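Side-chain contacts in Endonuclease/exonuclease/phosphatase (Beutenbergia cavernae DSM 12333, PDB 4RUW), which belongs to the endonuclease/exonuclease/phosphatase family and joins a DNase I-like domain, which binds a zinc ion, to an Ig-like domain: residues 66-71 and 77-82; 392-397 and 403-408. One frame throughout, in Å; residues are numbered along the deposited sequence.

How the contacts relate
From the N terminus, the chain leaves strand 55-62 of the DNase I-like part, passes through a loop and enters helix 77-87. Contact 1 closes that loop on the first turns of the helix it leads into. Much further along, in the Ig-like region, strand 390-396 turns back through a short loop into strand 405-410, and contact 2 joins these two strands, which are edges of different four-stranded sheets. The contacts follow in series, neither nested nor crossed, on opposite sides of the chain's centre. The centres of contact 1 and contact 2 are about 39 Å apart. Each links segments separated by five residues that are neither helix nor strand.

Contact 1 (66-71 and 77-82); sequences AVAPDA and EPRIAA
The carboxylate of D70 receives two nitrogens of R79 end-on. The shorter bond runs from R79 NH1 to D70 OD1, 2.7 Å, and uses the syn lone pair of that oxygen; the other joins R79 NH2 to D70 OD2 at 3.0 Å and comes from above the carboxylate plane. The planes of the two flat groups are 47° apart, so the pair is not coplanar. R79 NE forms a second salt bridge, with D315, so the guanidinium serves two carboxylates. The side chains of D70 and R79 arrive from opposite directions. R79 can span the gap because its chain is extended from CG to NE, with CG anti to the backbone N (chi1 -156°). D70 sits in a type I beta turn from A68 to A71, closed by the bond from A71 N to A68 O. Its CG lies between its own backbone N and carbonyl carbon (chi1 75°), and its carboxylate comes nearer the helix than its CB does.

The loop and helix belong to the DNase I-like fold, where the chain from strand 55-62 bends into helix 77-87. Next to the salt bridge small residues let the loop come close: A68 CB meets the guanidinium obliquely, 3.3 Å from R79 NH1, and A66 CB rests 3.7 Å from I80 CG1 in a buried apolar patch. The same methyl of A66 lies 3.7 Å from E77 N at the start of the helix. E77 turns its CB away from the loop, and its bent chain leads to Q110 NE2, which bonds OE2 at the start of helix 110-118.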
ATOM      1  N   ALA A  66      11.173 -14.019  -9.961  1.00 12.73           N
ATOM      2  CA  ALA A  66      12.549 -14.292  -9.528  1.00 13.01           C
ATOM      3  C   ALA A  66      13.592 -14.168 -10.631  1.00 13.74           C
ATOM      4  O   ALA A  66      14.692 -14.700 -10.510  1.00 14.98           O
ATOM      5  CB  ALA A  66      12.663 -15.649  -8.815  1.00 13.52           C
ATOM      6  N   VAL A  67      13.259 -13.429 -11.681  1.00 13.27           N
ATOM      7  CA  VAL A  67      14.207 -13.165 -12.752  1.00 14.94           C
ATOM      8  C   VAL A  67      14.772 -11.762 -12.560  1.00 14.68           C
ATOM      9  O   VAL A  67      14.054 -10.769 -12.622  1.00 16.72           O
ATOM     10  CB  VAL A  67      13.556 -13.316 -14.134  1.00 16.52           C
ATOM     11  CG1 VAL A  67      14.539 -12.922 -15.231  1.00 17.91           C
ATOM     12  CG2 VAL A  67      13.073 -14.755 -14.322  1.00 16.94           C
ATOM     13  N   ALA A  68      16.070 -11.691 -12.303  1.00 14.34           N
ATOM     14  CA  ALA A  68      16.721 -10.435 -11.976  1.00 15.17           C
ATOM     15  C   ALA A  68      17.044  -9.618 -13.219  1.00 15.70           C
ATOM     16  O   ALA A  68      17.471 -10.168 -14.227  1.00 16.94           O
ATOM     17  CB  ALA A  68      17.999 -10.721 -11.222  1.00 16.06           C
ATOM     18  N   PRO A  69      16.870  -8.290 -13.140  1.00 15.97           N
ATOM     19  CA  PRO A  69      17.246  -7.444 -14.277  1.00 17.30           C
ATOM     20  C   PRO A  69      18.740  -7.497 -14.609  1.00 17.50           C
ATOM     21  O   PRO A  69      19.103  -7.194 -15.744  1.00 19.15           O
ATOM     22  CB  PRO A  69      16.834  -6.034 -13.824  1.00 19.00           C
ATOM     23  CG  PRO A  69      16.738  -6.120 -12.325  1.00 19.05           C
ATOM     24  CD  PRO A  69      16.243  -7.510 -12.060  1.00 16.51           C
ATOM     25  N   ASP A  70      19.586  -7.875 -13.655  1.00 16.93           N
ATOM     26  CA  ASP A  70      21.022  -7.976 -13.919  1.00 17.62           C
ATOM     27  C   ASP A  70      21.444  -9.363 -14.426  1.00 17.53           C
ATOM     28  O   ASP A  70      22.619  -9.594 -14.703  1.00 19.77           O
ATOM     29  CB  ASP A  70      21.838  -7.572 -12.681  1.00 18.20           C
ATOM     30  CG  ASP A  70      21.834  -8.637 -11.600  1.00 18.37           C
ATOM     31  OD1 ASP A  70      20.925  -9.481 -11.622  1.00 18.82           O
ATOM     32  OD2 ASP A  70      22.735  -8.632 -10.726  1.00 18.45           O
ATOM     33  N   ALA A  71      20.484 -10.276 -14.544  1.00 17.22           N
ATOM     34  CA  ALA A  71      20.751 -11.634 -15.026  1.00 17.91           C
ATOM     35  C   ALA A  71      19.517 -12.194 -15.738  1.00 18.70           C
ATOM     36  O   ALA A  71      18.871 -13.120 -15.242  1.00 18.18           O
ATOM     37  CB  ALA A  71      21.173 -12.546 -13.875  1.00 19.38           C
ATOM     38  N   GLU A  77      15.114 -18.117  -7.568  1.00 13.19           N
ATOM     39  CA  GLU A  77      14.446 -18.049  -6.280  1.00 13.16           C
ATOM     40  C   GLU A  77      15.393 -17.865  -5.075  1.00 12.85           C
ATOM     41  O   GLU A  77      15.031 -17.182  -4.123  1.00 12.74           O
ATOM     42  CB  GLU A  77      13.532 -19.255  -6.065  1.00 14.07           C
ATOM     43  CG  GLU A  77      12.338 -19.319  -7.011  1.00 15.41           C
ATOM     44  CD  GLU A  77      12.589 -20.120  -8.268  1.00 17.60           C
ATOM     45  OE1 GLU A  77      13.761 -20.434  -8.552  1.00 16.92           O
ATOM     46  OE2 GLU A  77      11.605 -20.434  -8.976  1.00 19.40           O
ATOM     47  N   PRO A  78      16.599 -18.474  -5.095  1.00 13.16           N
ATOM     48  CA  PRO A  78      17.461 -18.274  -3.915  1.00 13.74           C
ATOM     49  C   PRO A  78      17.828 -16.823  -3.648  1.00 13.10           C
ATOM     50  O   PRO A  78      17.975 -16.418  -2.506  1.00 13.92           O
ATOM     51  CB  PRO A  78      18.718 -19.083  -4.259  1.00 15.21           C
ATOM     52  CG  PRO A  78      18.199 -20.180  -5.109  1.00 14.54           C
ATOM     53  CD  PRO A  78      17.128 -19.544  -5.963  1.00 13.71           C
ATOM     54  N   ARG A  79      17.978 -16.040  -4.687  1.00 13.55           N
ATOM     55  CA  ARG A  79      18.322 -14.653  -4.541  1.00 14.22           C
ATOM     56  C   ARG A  79      17.156 -13.883  -3.872  1.00 13.60           C
ATOM     57  O   ARG A  79      17.353 -13.097  -3.014  1.00 14.39           O
ATOM     58  CB  ARG A  79      18.655 -14.128  -5.916  1.00 16.54           C
ATOM     59  CG  ARG A  79      19.533 -12.969  -5.914  1.00 19.28           C
ATOM     60  CD  ARG A  79      20.039 -12.673  -7.299  1.00 18.23           C
ATOM     61  NE  ARG A  79      20.544 -11.334  -7.288  1.00 16.52           N
ATOM     62  CZ  ARG A  79      20.903 -10.660  -8.348  1.00 14.88           C
ATOM     63  NH1 ARG A  79      20.818 -11.183  -9.545  1.00 15.61           N
ATOM     64  NH2 ARG A  79      21.342  -9.459  -8.222  1.00 16.41           N
ATOM     65  N   ILE A  80      15.932 -14.186  -4.273  1.00 12.98           N
ATOM     66  CA  ILE A  80      14.739 -13.631  -3.651  1.00 13.10           C
ATOM     67  C   ILE A  80      14.657 -14.066  -2.182  1.00 12.01           C
ATOM     68  O   ILE A  80      14.438 -13.250  -1.281  1.00 13.19           O
ATOM     69  CB  ILE A  80      13.469 -14.087  -4.419  1.00 13.90           C
ATOM     70  CG1 ILE A  80      13.483 -13.578  -5.872  1.00 13.97           C
ATOM     71  CG2 ILE A  80      12.193 -13.673  -3.680  1.00 13.83           C
ATOM     72  CD1 ILE A  80      13.613 -12.081  -6.024  1.00 14.66           C
ATOM     73  N   ALA A  81      14.827 -15.359  -1.939  1.00 12.70           N
ATOM     74  CA  ALA A  81      14.730 -15.886  -0.589  1.00 13.22           C
ATOM     75  C   ALA A  81      15.770 -15.279   0.345  1.00 12.43           C
ATOM     76  O   ALA A  81      15.491 -15.036   1.510  1.00 13.16           O
ATOM     77  CB  ALA A  81      14.843 -17.395  -0.606  1.00 13.99           C
ATOM     78  N   ALA A  82      16.976 -15.048  -0.164  1.00 12.77           N
ATOM     79  CA  ALA A  82      18.041 -14.497   0.674  1.00 13.31           C
ATOM     80  C   ALA A  82      17.693 -13.085   1.151  1.00 13.07           C
ATOM     81  O   ALA A  82      18.003 -12.710   2.278  1.00 14.20           O
ATOM     82  CB  ALA A  82      19.377 -14.510  -0.059  1.00 14.54           C
TER

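Contact 2 (392-397 and 403-408); sequences RTVTDS and RCTVET
T405 faces D396, V394 and the backbone of T395, and its side chain divides its two branches between polar and apolar partners. CB lies 3.4 Å from T395 O. OG1, set anti to the carbonyl carbon (chi1 -53°), lies within hydrogen-bonding distance of two oxygens, D396 OD1 at 2.8 Å and T395 O at 3.1 Å. CG2, the other branch, lies 3.5 Å from T395 O and 3.6 Å from V394 CG1. A threonine suits this place at the edge of the interior because it offers both a hydroxyl and a methyl from one short branch point. The other oxygen of the buried D396 carboxylate, OD2, takes a bond from K367 N, at the end of strand 360-367.

V394, a buried residue with two methyls to spend, meets E407 CD with its CG2 at 3.6 Å, the glutamate's CG and CB lying a little farther off. The charge of E407 is met by R392, whose NH1 bonds E407 OE2 at 3.2 Å, nearly along the C-O axis, with the two flat groups turned 75° apart. The R392 chain is bent at chi3, its guanidinium edge meets OE2, and W409 takes it in a cation-pi contact.

The strands run nearly antiparallel, at 157°, but their axes stay 7.1 Å apart at closest approach, and side chains join them. In this Ig-like sandwich, strand 390-396 pairs with strand 378-384, while strand 405-410 pairs with strand 360-367, to which C404 is also tied by its disulfide to C366, beside helix 266-270.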
ATOM      1  N   ARG A 392      -6.465  21.809  18.579  1.00 21.49           N
ATOM      2  CA  ARG A 392      -5.143  21.544  18.031  1.00 19.74           C
ATOM      3  C   ARG A 392      -5.208  21.689  16.524  1.00 18.15           C
ATOM      4  O   ARG A 392      -6.222  21.362  15.907  1.00 19.16           O
ATOM      5  CB  ARG A 392      -4.646  20.151  18.410  1.00 21.51           C
ATOM      6  CG  ARG A 392      -3.205  19.883  17.977  1.00 20.94           C
ATOM      7  CD  ARG A 392      -2.649  18.613  18.589  1.00 21.26           C
ATOM      8  NE  ARG A 392      -2.488  18.734  20.032  1.00 19.68           N
ATOM      9  CZ  ARG A 392      -1.342  19.034  20.638  1.00 18.64           C
ATOM     10  NH1 ARG A 392      -0.246  19.257  19.923  1.00 19.94           N
ATOM     11  NH2 ARG A 392      -1.293  19.113  21.962  1.00 18.91           N
ATOM     12  N   THR A 393      -4.120  22.189  15.950  1.00 17.50           N
ATOM     13  CA  THR A 393      -3.984  22.402  14.520  1.00 17.51           C
ATOM     14  C   THR A 393      -2.750  21.656  14.034  1.00 16.87           C
ATOM     15  O   THR A 393      -1.687  21.743  14.657  1.00 19.16           O
ATOM     16  CB  THR A 393      -3.838  23.901  14.219  1.00 19.95           C
ATOM     17  OG1 THR A 393      -5.001  24.591  14.691  1.00 21.81           O
ATOM     18  CG2 THR A 393      -3.675  24.144  12.731  1.00 20.06           C
ATOM     19  N   VAL A 394      -2.894  20.892  12.952  1.00 15.63           N
ATOM     20  CA  VAL A 394      -1.774  20.172  12.364  1.00 15.91           C
ATOM     21  C   VAL A 394      -1.773  20.452  10.869  1.00 15.34           C
ATOM     22  O   VAL A 394      -2.811  20.341  10.209  1.00 15.50           O
ATOM     23  CB  VAL A 394      -1.867  18.658  12.645  1.00 16.74           C
ATOM     24  CG1 VAL A 394      -0.733  17.906  11.968  1.00 18.44           C
ATOM     25  CG2 VAL A 394      -1.859  18.395  14.152  1.00 17.70           C
ATOM     26  N   THR A 395      -0.615  20.831  10.339  1.00 16.65           N
ATOM     27  CA  THR A 395      -0.522  21.278   8.956  1.00 16.72           C
ATOM     28  C   THR A 395       0.521  20.470   8.189  1.00 16.37           C
ATOM     29  O   THR A 395       1.564  20.109   8.737  1.00 17.71           O
ATOM     30  CB  THR A 395      -0.166  22.781   8.894  1.00 19.36           C
ATOM     31  OG1 THR A 395      -1.122  23.524   9.656  1.00 22.20           O
ATOM     32  CG2 THR A 395      -0.162  23.298   7.457  1.00 20.63           C
ATOM     33  N   ASP A 396       0.230  20.177   6.924  1.00 16.15           N
ATOM     34  CA  ASP A 396       1.206  19.564   6.036  1.00 15.59           C
ATOM     35  C   ASP A 396       1.421  20.441   4.810  1.00 15.86           C
ATOM     36  O   ASP A 396       0.465  20.820   4.131  1.00 15.97           O
ATOM     37  CB  ASP A 396       0.733  18.178   5.606  1.00 16.06           C
ATOM     38  CG  ASP A 396       1.839  17.356   4.976  1.00 16.99           C
ATOM     39  OD1 ASP A 396       2.961  17.360   5.508  1.00 21.26           O
ATOM     40  OD2 ASP A 396       1.600  16.700   3.947  1.00 17.73           O
ATOM     41  N   SER A 397       2.677  20.772   4.528  1.00 17.82           N
ATOM     42  CA  SER A 397       2.996  21.507   3.311  1.00 19.16           C
ATOM     43  C   SER A 397       3.938  20.669   2.450  1.00 19.06           C
ATOM     44  O   SER A 397       4.050  19.465   2.649  1.00 23.95           O
ATOM     45  CB  SER A 397       3.595  22.873   3.637  1.00 23.28           C
ATOM     46  OG  SER A 397       4.717  22.743   4.480  1.00 25.71           O
ATOM     47  N   ARG A 403       7.135  13.520   3.410  1.00 14.15           N
ATOM     48  CA  ARG A 403       6.480  12.814   4.498  1.00 14.33           C
ATOM     49  C   ARG A 403       5.269  13.592   5.012  1.00 14.26           C
ATOM     50  O   ARG A 403       5.303  14.819   5.071  1.00 16.41           O
ATOM     51  CB  ARG A 403       7.516  12.648   5.613  1.00 14.88           C
ATOM     52  CG  ARG A 403       7.081  11.871   6.826  1.00 14.84           C
ATOM     53  CD  ARG A 403       8.248  11.745   7.781  1.00 14.55           C
ATOM     54  NE  ARG A 403       7.839  11.087   9.015  1.00 14.74           N
ATOM     55  CZ  ARG A 403       8.647  10.838  10.038  1.00 14.83           C
ATOM     56  NH1 ARG A 403       9.919  11.205   9.982  1.00 16.93           N
ATOM     57  NH2 ARG A 403       8.175  10.231  11.117  1.00 16.48           N
ATOM     58  N   CYS A 404       4.211  12.861   5.384  0.54 14.13           N
ATOM     59  CA  CYS A 404       3.015  13.422   6.033  0.54 14.72           C
ATOM     60  C   CYS A 404       3.348  14.001   7.409  0.54 13.24           C
ATOM     61  O   CYS A 404       4.405  13.718   7.975  0.54 13.09           O
ATOM     62  CB  CYS A 404       1.931  12.346   6.232  0.54 17.66           C
ATOM     63  SG  CYS A 404       0.998  11.778   4.776  0.54 20.05           S
ATOM     64  N   THR A 405       2.432  14.792   7.958  1.00 12.81           N
ATOM     65  CA  THR A 405       2.612  15.313   9.301  1.00 13.91           C
ATOM     66  C   THR A 405       1.707  14.584  10.278  1.00 13.71           C
ATOM     67  O   THR A 405       0.475  14.691  10.192  1.00 15.95           O
ATOM     68  CB  THR A 405       2.306  16.813   9.344  1.00 15.89           C
ATOM     69  OG1 THR A 405       3.088  17.481   8.344  1.00 17.18           O
ATOM     70  CG2 THR A 405       2.633  17.395  10.703  1.00 17.44           C
ATOM     71  N   VAL A 406       2.321  13.846  11.202  1.00 13.36           N
ATOM     72  CA  VAL A 406       1.587  13.026  12.157  1.00 15.03           C
ATOM     73  C   VAL A 406       1.921  13.469  13.577  1.00 15.00           C
ATOM     74  O   VAL A 406       3.089  13.494  13.970  1.00 15.59           O
ATOM     75  CB  VAL A 406       1.929  11.534  12.004  1.00 16.39           C
ATOM     76  CG1 VAL A 406       1.019  10.688  12.880  1.00 18.66           C
ATOM     77  CG2 VAL A 406       1.807  11.104  10.552  1.00 17.32           C
ATOM     78  N   GLU A 407       0.897  13.855  14.334  1.00 16.79           N
ATOM     79  CA  GLU A 407       1.062  14.246  15.731  1.00 17.49           C
ATOM     80  C   GLU A 407       0.228  13.346  16.610  1.00 16.71           C
ATOM     81  O   GLU A 407      -0.887  12.981  16.245  1.00 16.19           O
ATOM     82  CB  GLU A 407       0.622  15.692  15.971  1.00 21.47           C
ATOM     83  CG  GLU A 407       1.565  16.733  15.413  1.00 23.61           C
ATOM     84  CD  GLU A 407       1.268  18.126  15.939  1.00 26.21           C
ATOM     85  OE1 GLU A 407       1.737  19.098  15.317  1.00 28.61           O
ATOM     86  OE2 GLU A 407       0.564  18.247  16.970  1.00 26.86           O
ATOM     87  N   THR A 408       0.770  13.014  17.774  1.00 17.79           N
ATOM     88  CA  THR A 408       0.099  12.176  18.744  1.00 18.44           C
ATOM     89  C   THR A 408       0.188  12.876  20.091  1.00 16.58           C
ATOM     90  O   THR A 408       1.247  13.376  20.460  1.00 18.45           O
ATOM     91  CB  THR A 408       0.796  10.808  18.834  1.00 23.16           C
ATOM     92  OG1 THR A 408       0.749  10.169  17.555  1.00 27.23           O
ATOM     93  CG2 THR A 408       0.129   9.926  19.858  1.00 24.68           C
TER